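Calcium dodecin (Mycobacterium tuberculosis, PDB 3ONR) binds calcium ions between the subunits of a hollow, spherical homododecamer and may also sequester small ligands. Local coordinates at residues 6-11 and 62-67. The protein carries 2 engineered substitutions. Sequence-based numbering, arbitrary orientation.
Sequences KVIDII and VSFKMR
The ring of F64 lies beside the side chain of K6, both pointing the same way from the sheet: K6 CB rests 3.8 Å from F64 CE1, while CG and CD run on past CZ. The F64 torsion chi1 of 45° puts CG between the backbone N and the carbonyl carbon. The end of this side chain comes nearer strand 6-11, with K6 O 3.9 Å above the ring plane and displaced toward the rim. At the ring's edge, in its plane, I8 CG1 approaches F64 CE2 to 3.9 Å, and the same CG1 also meets V62 CG2; the I8 and F64 side chains cross at about a right angle. M66 reaches back from beyond the strand end, its CE 4.0 Å from K6 CB.

Two pairs of backbone hydrogen bonds set this register. K6 N donates to F64 O at 2.8 Å and F64 N to K6 O, and I8 pairs likewise with V62. V7 and S63 form the intervening non-hydrogen-bonded pair, on the face opposite K6, I8, V62 and F64, where V7 CG2 meets S63 CB at 4.0 Å; S63 CA also makes a CA-H...O contact with K6 O.

L72 of a second subunit packs on I8 and F64, and V7 pairs with a strand of a third, carrying the sheet across the interface. Within the subunit, strand 4-14 is an outer strand of the antiparallel sheet, next to the central strand 54-65, in the beta-alpha-beta-beta order of the dodecin fold.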
loop_
_atom_site.group_PDB
_atom_site.type_symbol
_atom_site.label_atom_id
_atom_site.label_comp_id
_atom_site.label_asym_id
_atom_site.label_seq_id
_atom_site.Cartn_x
_atom_site.Cartn_y
_atom_site.Cartn_z
ATOM N N LYS A 6 11.065 20.019 -8.326
ATOM C CA LYS A 6 9.756 20.020 -7.688
ATOM C C LYS A 6 8.916 18.963 -8.321
ATOM O O LYS A 6 9.062 18.676 -9.521
ATOM C CB LYS A 6 9.100 21.404 -7.865
ATOM C CG LYS A 6 7.720 21.458 -7.148
ATOM C CD LYS A 6 7.287 22.914 -7.002
ATOM C CE LYS A 6 5.820 22.996 -6.672
ATOM N NZ LYS A 6 5.480 22.601 -5.308
ATOM N N VAL A 7 8.103 18.293 -7.530
ATOM C CA VAL A 7 7.279 17.183 -8.085
ATOM C C VAL A 7 5.830 17.601 -7.895
ATOM O O VAL A 7 5.410 17.895 -6.727
ATOM C CB VAL A 7 7.492 15.870 -7.204
ATOM C CG1 VAL A 7 6.628 14.655 -7.767
ATOM C CG2 VAL A 7 8.915 15.557 -7.182
ATOM N N ILE A 8 5.029 17.525 -8.961
ATOM C CA ILE A 8 3.623 17.757 -8.664
ATOM C C ILE A 8 2.736 16.715 -9.340
ATOM O O ILE A 8 3.199 15.974 -10.221
ATOM C CB ILE A 8 3.227 19.118 -9.220
ATOM C CG1 ILE A 8 3.501 19.112 -10.710
ATOM C CG2 ILE A 8 3.990 20.209 -8.553
ATOM C CD1 ILE A 8 2.725 20.178 -11.411
ATOM N N ASP A 9 1.486 16.703 -8.907
ATOM C CA ASP A 9 0.472 15.808 -9.419
ATOM C C ASP A 9 -0.547 16.680 -10.234
ATOM O O ASP A 9 -0.894 17.780 -9.796
ATOM C CB ASP A 9 -0.229 15.197 -8.254
ATOM C CG ASP A 9 0.490 13.890 -7.735
ATOM O OD1 ASP A 9 1.569 13.516 -8.257
ATOM O OD2 ASP A 9 -0.077 13.265 -6.811
ATOM N N ILE A 10 -0.838 16.273 -11.495
ATOM C CA ILE A 10 -1.812 16.998 -12.308
ATOM C C ILE A 10 -2.838 15.985 -12.819
ATOM O O ILE A 10 -2.512 14.780 -12.933
ATOM C CB ILE A 10 -1.143 17.651 -13.545
ATOM C CG1 ILE A 10 -0.276 16.612 -14.276
ATOM C CG2 ILE A 10 -0.244 18.787 -13.094
ATOM C CD1 ILE A 10 0.249 17.148 -15.560
ATOM N N ILE A 11 -4.024 16.489 -13.164
ATOM C CA ILE A 11 -5.103 15.595 -13.689
ATOM C C ILE A 11 -5.474 16.088 -15.050
ATOM O O ILE A 11 -5.811 17.284 -15.192
ATOM C CB ILE A 11 -6.330 15.590 -12.707
ATOM C CG1 ILE A 11 -5.913 14.856 -11.407
ATOM C CG2 ILE A 11 -7.554 14.926 -13.438
ATOM C CD1 ILE A 11 -7.036 14.978 -10.304
ATOM N N VAL A 62 4.655 14.426 -12.292
ATOM C CA VAL A 62 5.790 14.870 -13.108
ATOM C C VAL A 62 6.722 15.688 -12.192
ATOM O O VAL A 62 6.281 16.214 -11.167
ATOM C CB VAL A 62 5.326 15.802 -14.325
ATOM C CG1 VAL A 62 4.449 14.953 -15.273
ATOM C CG2 VAL A 62 4.517 17.001 -13.790
ATOM N N SER A 63 7.983 15.812 -12.599
ATOM C CA SER A 63 8.902 16.688 -11.852
ATOM C C SER A 63 9.668 17.591 -12.790
ATOM O O SER A 63 9.774 17.303 -13.991
ATOM C CB SER A 63 9.842 15.851 -11.020
ATOM O OG SER A 63 10.528 14.909 -11.845
ATOM N N PHE A 64 10.237 18.669 -12.264
ATOM C CA PHE A 64 10.992 19.635 -13.092
ATOM C C PHE A 64 11.921 20.397 -12.206
ATOM O O PHE A 64 11.715 20.502 -10.982
ATOM C CB PHE A 64 10.015 20.663 -13.792
ATOM C CG PHE A 64 8.931 21.220 -12.864
ATOM C CD1 PHE A 64 9.148 22.361 -12.114
ATOM C CD2 PHE A 64 7.776 20.527 -12.666
ATOM C CE1 PHE A 64 8.189 22.824 -11.216
ATOM C CE2 PHE A 64 6.792 20.999 -11.788
ATOM C CZ PHE A 64 6.998 22.126 -11.058
ATOM N N LYS A 65 12.988 20.847 -12.805
ATOM C CA LYS A 65 13.991 21.687 -12.064
ATOM C C LYS A 65 13.347 22.935 -11.435
ATOM O O LYS A 65 12.504 23.583 -12.069
ATOM C CB LYS A 65 15.101 22.079 -13.034
ATOM C CG LYS A 65 16.398 22.515 -12.393
ATOM C CD LYS A 65 17.567 22.161 -13.331
ATOM C CE LYS A 65 18.846 22.659 -12.770
ATOM N NZ LYS A 65 19.920 22.308 -13.744
ATOM N N MET A 66 13.723 23.264 -10.185
ATOM C CA MET A 66 13.278 24.514 -9.520
ATOM C C MET A 66 14.108 25.628 -10.043
ATOM O O MET A 66 15.285 25.539 -9.926
ATOM C CB MET A 66 13.606 24.498 -8.030
ATOM C CG MET A 66 12.789 23.495 -7.227
ATOM S SD MET A 66 13.186 23.681 -5.443
ATOM C CE MET A 66 11.669 22.834 -5.104
ATOM N N ARG A 67 13.510 26.709 -10.557
ATOM C CA ARG A 67 14.342 27.872 -10.978
ATOM C C ARG A 67 14.451 28.832 -9.806
ATOM O O ARG A 67 13.429 29.071 -9.146
ATOM C CB ARG A 67 13.702 28.571 -12.185
#